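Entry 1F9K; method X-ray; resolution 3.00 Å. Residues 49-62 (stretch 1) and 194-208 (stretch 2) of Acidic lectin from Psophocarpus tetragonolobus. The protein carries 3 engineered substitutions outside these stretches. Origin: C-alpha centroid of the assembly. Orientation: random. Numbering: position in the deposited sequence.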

# COMPACT_ATOMS: atom_id res chain seq x y z
N ARG A 49 -7.37 -25.21 3.97
CA ARG A 49 -6.30 -24.41 4.53
C ARG A 49 -4.97 -25.01 4.10
O ARG A 49 -4.84 -26.21 3.92
CB ARG A 49 -6.36 -24.40 6.05
CG ARG A 49 -7.75 -24.35 6.60
CD ARG A 49 -7.73 -24.77 8.03
NE ARG A 49 -7.41 -23.67 8.93
CZ ARG A 49 -6.67 -23.80 10.04
NH1 ARG A 49 -6.16 -24.98 10.36
NH2 ARG A 49 -6.48 -22.76 10.85
N ALA A 50 -3.98 -24.15 3.94
CA ALA A 50 -2.65 -24.59 3.53
C ALA A 50 -1.66 -23.93 4.47
O ALA A 50 -1.45 -22.73 4.43
CB ALA A 50 -2.39 -24.16 2.10
N LEU A 51 -1.05 -24.72 5.35
CA LEU A 51 -0.08 -24.16 6.28
C LEU A 51 1.34 -24.51 5.88
O LEU A 51 1.59 -25.58 5.32
CB LEU A 51 -0.35 -24.66 7.70
CG LEU A 51 -1.71 -24.33 8.30
CD1 LEU A 51 -2.79 -25.10 7.57
CD2 LEU A 51 -1.71 -24.70 9.77
N TYR A 52 2.25 -23.59 6.15
CA TYR A 52 3.66 -23.80 5.85
C TYR A 52 4.18 -24.75 6.91
O TYR A 52 3.95 -24.54 8.10
CB TYR A 52 4.41 -22.47 5.90
CG TYR A 52 5.89 -22.59 5.63
CD1 TYR A 52 6.36 -23.04 4.40
CD2 TYR A 52 6.82 -22.25 6.61
CE1 TYR A 52 7.72 -23.15 4.15
CE2 TYR A 52 8.18 -22.35 6.37
CZ TYR A 52 8.62 -22.80 5.14
OH TYR A 52 9.97 -22.88 4.89
N ALA A 53 4.87 -25.79 6.45
CA ALA A 53 5.43 -26.83 7.32
C ALA A 53 6.15 -26.32 8.57
O ALA A 53 5.82 -26.71 9.69
CB ALA A 53 6.35 -27.72 6.51
N GLU A 54 7.13 -25.45 8.36
CA GLU A 54 7.91 -24.89 9.46
C GLU A 54 7.18 -23.77 10.20
O GLU A 54 6.49 -22.96 9.58
CB GLU A 54 9.25 -24.36 8.93
CG GLU A 54 10.18 -25.44 8.40
CD GLU A 54 10.61 -26.42 9.49
OE1 GLU A 54 10.43 -26.10 10.69
OE2 GLU A 54 11.12 -27.50 9.15
N PRO A 55 7.31 -23.72 11.53
CA PRO A 55 6.65 -22.67 12.30
C PRO A 55 7.52 -21.42 12.21
O PRO A 55 8.74 -21.53 12.10
CB PRO A 55 6.62 -23.23 13.72
CG PRO A 55 6.62 -24.72 13.51
CD PRO A 55 7.65 -24.86 12.40
N ILE A 56 6.90 -20.24 12.25
CA ILE A 56 7.69 -19.01 12.18
C ILE A 56 7.85 -18.37 13.56
O ILE A 56 6.92 -18.38 14.38
CB ILE A 56 7.05 -18.01 11.17
CG1 ILE A 56 6.91 -18.67 9.80
CG2 ILE A 56 7.90 -16.75 11.07
N LYS A 57 9.05 -17.84 13.82
CA LYS A 57 9.37 -17.20 15.10
C LYS A 57 8.94 -15.74 15.09
O LYS A 57 9.60 -14.89 14.49
CB LYS A 57 10.86 -17.29 15.39
N ILE A 58 7.83 -15.48 15.78
CA ILE A 58 7.21 -14.16 15.89
C ILE A 58 7.97 -13.22 16.82
O ILE A 58 8.22 -12.06 16.47
CB ILE A 58 5.74 -14.31 16.36
CG1 ILE A 58 4.95 -15.04 15.30
CG2 ILE A 58 5.12 -12.96 16.63
N TRP A 59 8.33 -13.70 18.00
CA TRP A 59 9.09 -12.89 18.96
C TRP A 59 9.93 -13.75 19.91
O TRP A 59 9.57 -14.90 20.18
CB TRP A 59 8.15 -11.99 19.78
CG TRP A 59 7.07 -12.72 20.53
CD1 TRP A 59 5.88 -13.16 20.03
CD2 TRP A 59 7.07 -13.07 21.92
NE1 TRP A 59 5.14 -13.77 21.02
CE2 TRP A 59 5.85 -13.72 22.19
CE3 TRP A 59 7.99 -12.89 22.96
CZ2 TRP A 59 5.53 -14.21 23.46
CZ3 TRP A 59 7.67 -13.37 24.22
CH2 TRP A 59 6.44 -14.02 24.46
N ASP A 60 11.04 -13.22 20.41
CA ASP A 60 11.90 -13.98 21.32
C ASP A 60 11.84 -13.49 22.78
O ASP A 60 12.01 -12.29 23.05
CB ASP A 60 13.36 -13.96 20.83
CG ASP A 60 14.16 -15.15 21.33
OD1 ASP A 60 13.61 -15.99 22.08
OD2 ASP A 60 15.35 -15.26 20.97
N SER A 61 11.60 -14.42 23.70
CA SER A 61 11.51 -14.09 25.11
C SER A 61 12.79 -13.53 25.68
O SER A 61 12.76 -12.57 26.45
N THR A 62 13.92 -14.13 25.31
CA THR A 62 15.21 -13.67 25.80
C THR A 62 15.40 -12.17 25.66
O THR A 62 15.38 -11.44 26.66
N ASP A 194 0.18 -5.21 17.79
CA ASP A 194 1.29 -5.58 18.66
C ASP A 194 1.30 -7.11 18.73
O ASP A 194 0.57 -7.71 19.53
CB ASP A 194 1.05 -4.98 20.04
CG ASP A 194 2.26 -5.09 20.95
OD1 ASP A 194 3.21 -5.82 20.59
OD2 ASP A 194 2.26 -4.45 22.02
N LEU A 195 2.13 -7.73 17.89
CA LEU A 195 2.20 -9.20 17.83
C LEU A 195 2.48 -9.89 19.16
O LEU A 195 1.92 -10.94 19.45
CB LEU A 195 3.22 -9.66 16.79
CG LEU A 195 2.78 -9.48 15.33
CD1 LEU A 195 3.86 -10.00 14.40
CD2 LEU A 195 1.46 -10.21 15.10
N LYS A 196 3.35 -9.29 19.96
CA LYS A 196 3.68 -9.87 21.26
C LYS A 196 2.43 -9.96 22.13
O LYS A 196 2.16 -10.98 22.74
CB LYS A 196 4.74 -9.02 21.95
N GLN A 197 1.67 -8.88 22.16
CA GLN A 197 0.46 -8.82 22.97
C GLN A 197 -0.64 -9.76 22.50
O GLN A 197 -1.29 -10.43 23.31
CB GLN A 197 -0.04 -7.40 23.01
N GLU A 198 -0.85 -9.83 21.18
CA GLU A 198 -1.90 -10.66 20.61
C GLU A 198 -1.57 -12.16 20.63
O GLU A 198 -2.45 -13.01 20.51
CB GLU A 198 -2.18 -10.20 19.18
CG GLU A 198 -2.59 -8.75 19.10
CD GLU A 198 -3.78 -8.44 20.00
OE1 GLU A 198 -4.76 -9.21 19.98
OE2 GLU A 198 -3.73 -7.41 20.73
N PHE A 199 -0.28 -12.46 20.76
CA PHE A 199 0.20 -13.83 20.81
C PHE A 199 1.17 -13.88 21.98
O PHE A 199 2.38 -14.06 21.79
CB PHE A 199 0.93 -14.19 19.52
CG PHE A 199 0.02 -14.54 18.39
CD1 PHE A 199 -0.78 -15.68 18.45
CD2 PHE A 199 -0.02 -13.75 17.24
CE1 PHE A 199 -1.61 -16.03 17.38
CE2 PHE A 199 -0.84 -14.09 16.16
CZ PHE A 199 -1.64 -15.24 16.23
N PRO A 200 0.66 -13.71 23.21
CA PRO A 200 1.44 -13.71 24.44
C PRO A 200 1.98 -15.07 24.90
O PRO A 200 3.02 -15.14 25.56
CB PRO A 200 0.47 -13.11 25.45
CG PRO A 200 -0.82 -13.71 25.01
CD PRO A 200 -0.78 -13.55 23.50
N ASN A 201 1.27 -16.14 24.55
CA ASN A 201 1.67 -17.49 24.94
C ASN A 201 2.27 -18.32 23.80
O ASN A 201 2.19 -19.54 23.81
CB ASN A 201 0.47 -18.24 25.53
CG ASN A 201 -0.11 -17.54 26.75
OD1 ASN A 201 0.62 -17.18 27.68
ND2 ASN A 201 -1.42 -17.35 26.75
N SER A 202 2.88 -17.65 22.83
CA SER A 202 3.49 -18.34 21.71
C SER A 202 4.54 -17.47 21.04
O SER A 202 4.27 -16.34 20.63
CB SER A 202 2.42 -18.75 20.69
N GLU A 203 5.75 -18.00 20.94
CA GLU A 203 6.84 -17.28 20.31
C GLU A 203 6.89 -17.79 18.88
O GLU A 203 7.60 -17.25 18.02
CB GLU A 203 8.16 -17.59 21.02
CG GLU A 203 8.26 -17.09 22.45
CD GLU A 203 9.50 -17.61 23.16
OE1 GLU A 203 10.63 -17.37 22.68
OE2 GLU A 203 9.34 -18.28 24.20
N TRP A 204 6.13 -18.84 18.64
CA TRP A 204 6.08 -19.43 17.32
C TRP A 204 4.64 -19.57 16.89
O TRP A 204 3.75 -19.82 17.70
CB TRP A 204 6.74 -20.80 17.30
CG TRP A 204 8.15 -20.81 17.78
CD1 TRP A 204 8.57 -20.73 19.08
CD2 TRP A 204 9.32 -20.88 16.97
NE1 TRP A 204 9.94 -20.76 19.12
CE2 TRP A 204 10.43 -20.86 17.85
CE3 TRP A 204 9.55 -20.98 15.60
CZ2 TRP A 204 11.75 -20.92 17.39
CZ3 TRP A 204 10.86 -21.04 15.14
CH2 TRP A 204 11.94 -21.01 16.04
N VAL A 205 4.43 -19.41 15.59
CA VAL A 205 3.11 -19.52 15.01
C VAL A 205 3.20 -20.19 13.66
O VAL A 205 4.27 -20.23 13.04
CB VAL A 205 2.48 -18.14 14.78
CG1 VAL A 205 2.27 -17.43 16.11
CG2 VAL A 205 3.38 -17.32 13.85
N ASN A 206 2.07 -20.72 13.22
CA ASN A 206 2.01 -21.35 11.92
C ASN A 206 1.37 -20.38 10.96
O ASN A 206 0.28 -19.87 11.20
CB ASN A 206 1.22 -22.66 12.00
CG ASN A 206 2.04 -23.80 12.57
OD1 ASN A 206 3.09 -24.15 12.03
ND2 ASN A 206 1.57 -24.37 13.67
N VAL A 207 2.09 -20.10 9.88
CA VAL A 207 1.63 -19.20 8.84
C VAL A 207 0.77 -20.00 7.86
O VAL A 207 1.02 -21.18 7.63
CB VAL A 207 2.84 -18.60 8.11
CG1 VAL A 207 2.38 -17.71 6.99
CG2 VAL A 207 3.68 -17.80 9.09
N GLY A 208 -0.26 -19.36 7.29
CA GLY A 208 -1.13 -20.06 6.36
C GLY A 208 -2.14 -19.25 5.57
O GLY A 208 -2.32 -18.05 5.77

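The two stretches, at least 137 residues apart in sequence wherever they touch, are joined by short antiparallel strand pairing that is extended at one end by a tryptophan packed against the region around a helix, burying 986 Å² in all.

The pairing rests on main-chain hydrogen bonds. Ile56 and Val205 form a reciprocal pair: Ile56 N donates to Val205 O at 2.7 Å (N-H...O angle 161°), and Val205 N donates to Ile56 O at 3.0 Å (159°). Beyond it, Ile58 N reaches Glu203 O at 2.9 Å, though its angle of 137° is less linear. A separate ladder brings Leu51 opposite Gly208, their CA atoms 4.2 Å apart, with Tyr52 N bonded to Val207 O at 3.1 Å and 168°. The register shifts by two residues between these ladders. Glycine suits the close approach at 208: an ideal CB there would lie only 3.2 Å from Ala50 O and 3.4 Å from Leu51 CG.

Side chains on the face shared by Ile56 and Val205 build a buried apolar layer. Ile56 CG1 lies 3.4 Å from Val207 CG2, and Ile58 CG1 is 3.1 Å from Val205 CG2, a very tight approach in a 3.00 Å structure. Ile58 CG2 also meets Leu195 CB at 3.8 Å, linking this layer to the helix. Branched aliphatic residues fill such space without leaving polar side-chain groups unpaired. On the face bearing Lys57 and Trp204, the indole lies flat against the lysine: Lys57 CB sits 3.8 Å from the centroid of the Trp204 six-membered ring, 13° off its normal. The lysine is modelled only to CB, so the evidence for this packing ends there.

Trp59 has the largest covered area, 130 Å². With chi1 at 56° (p), its ring is sandwiched between Lys196 and Glu203. Lys196 CA stands 4.2 Å from the centroid of the five-membered ring, while over the opposite face Glu203 CG stands 3.9 Å from that of the six-membered ring, just 3° off the normal. The aliphatic part of the glutamate thus serves as an apolar surface. At the ring edge, Trp59 NE1 donates to Phe199 O at 2.9 Å (138°), so the indole contributes a polar anchor as well as two packing faces.

The carboxylate of Glu203 accepts a hydrogen bond from Ser61 N to OE1 at 3.3 Å (165°). The same oxygen, Glu203 OE1, lies 3.3 Å from Asp60 OD1, an approach of like charges that is not a hydrogen bond.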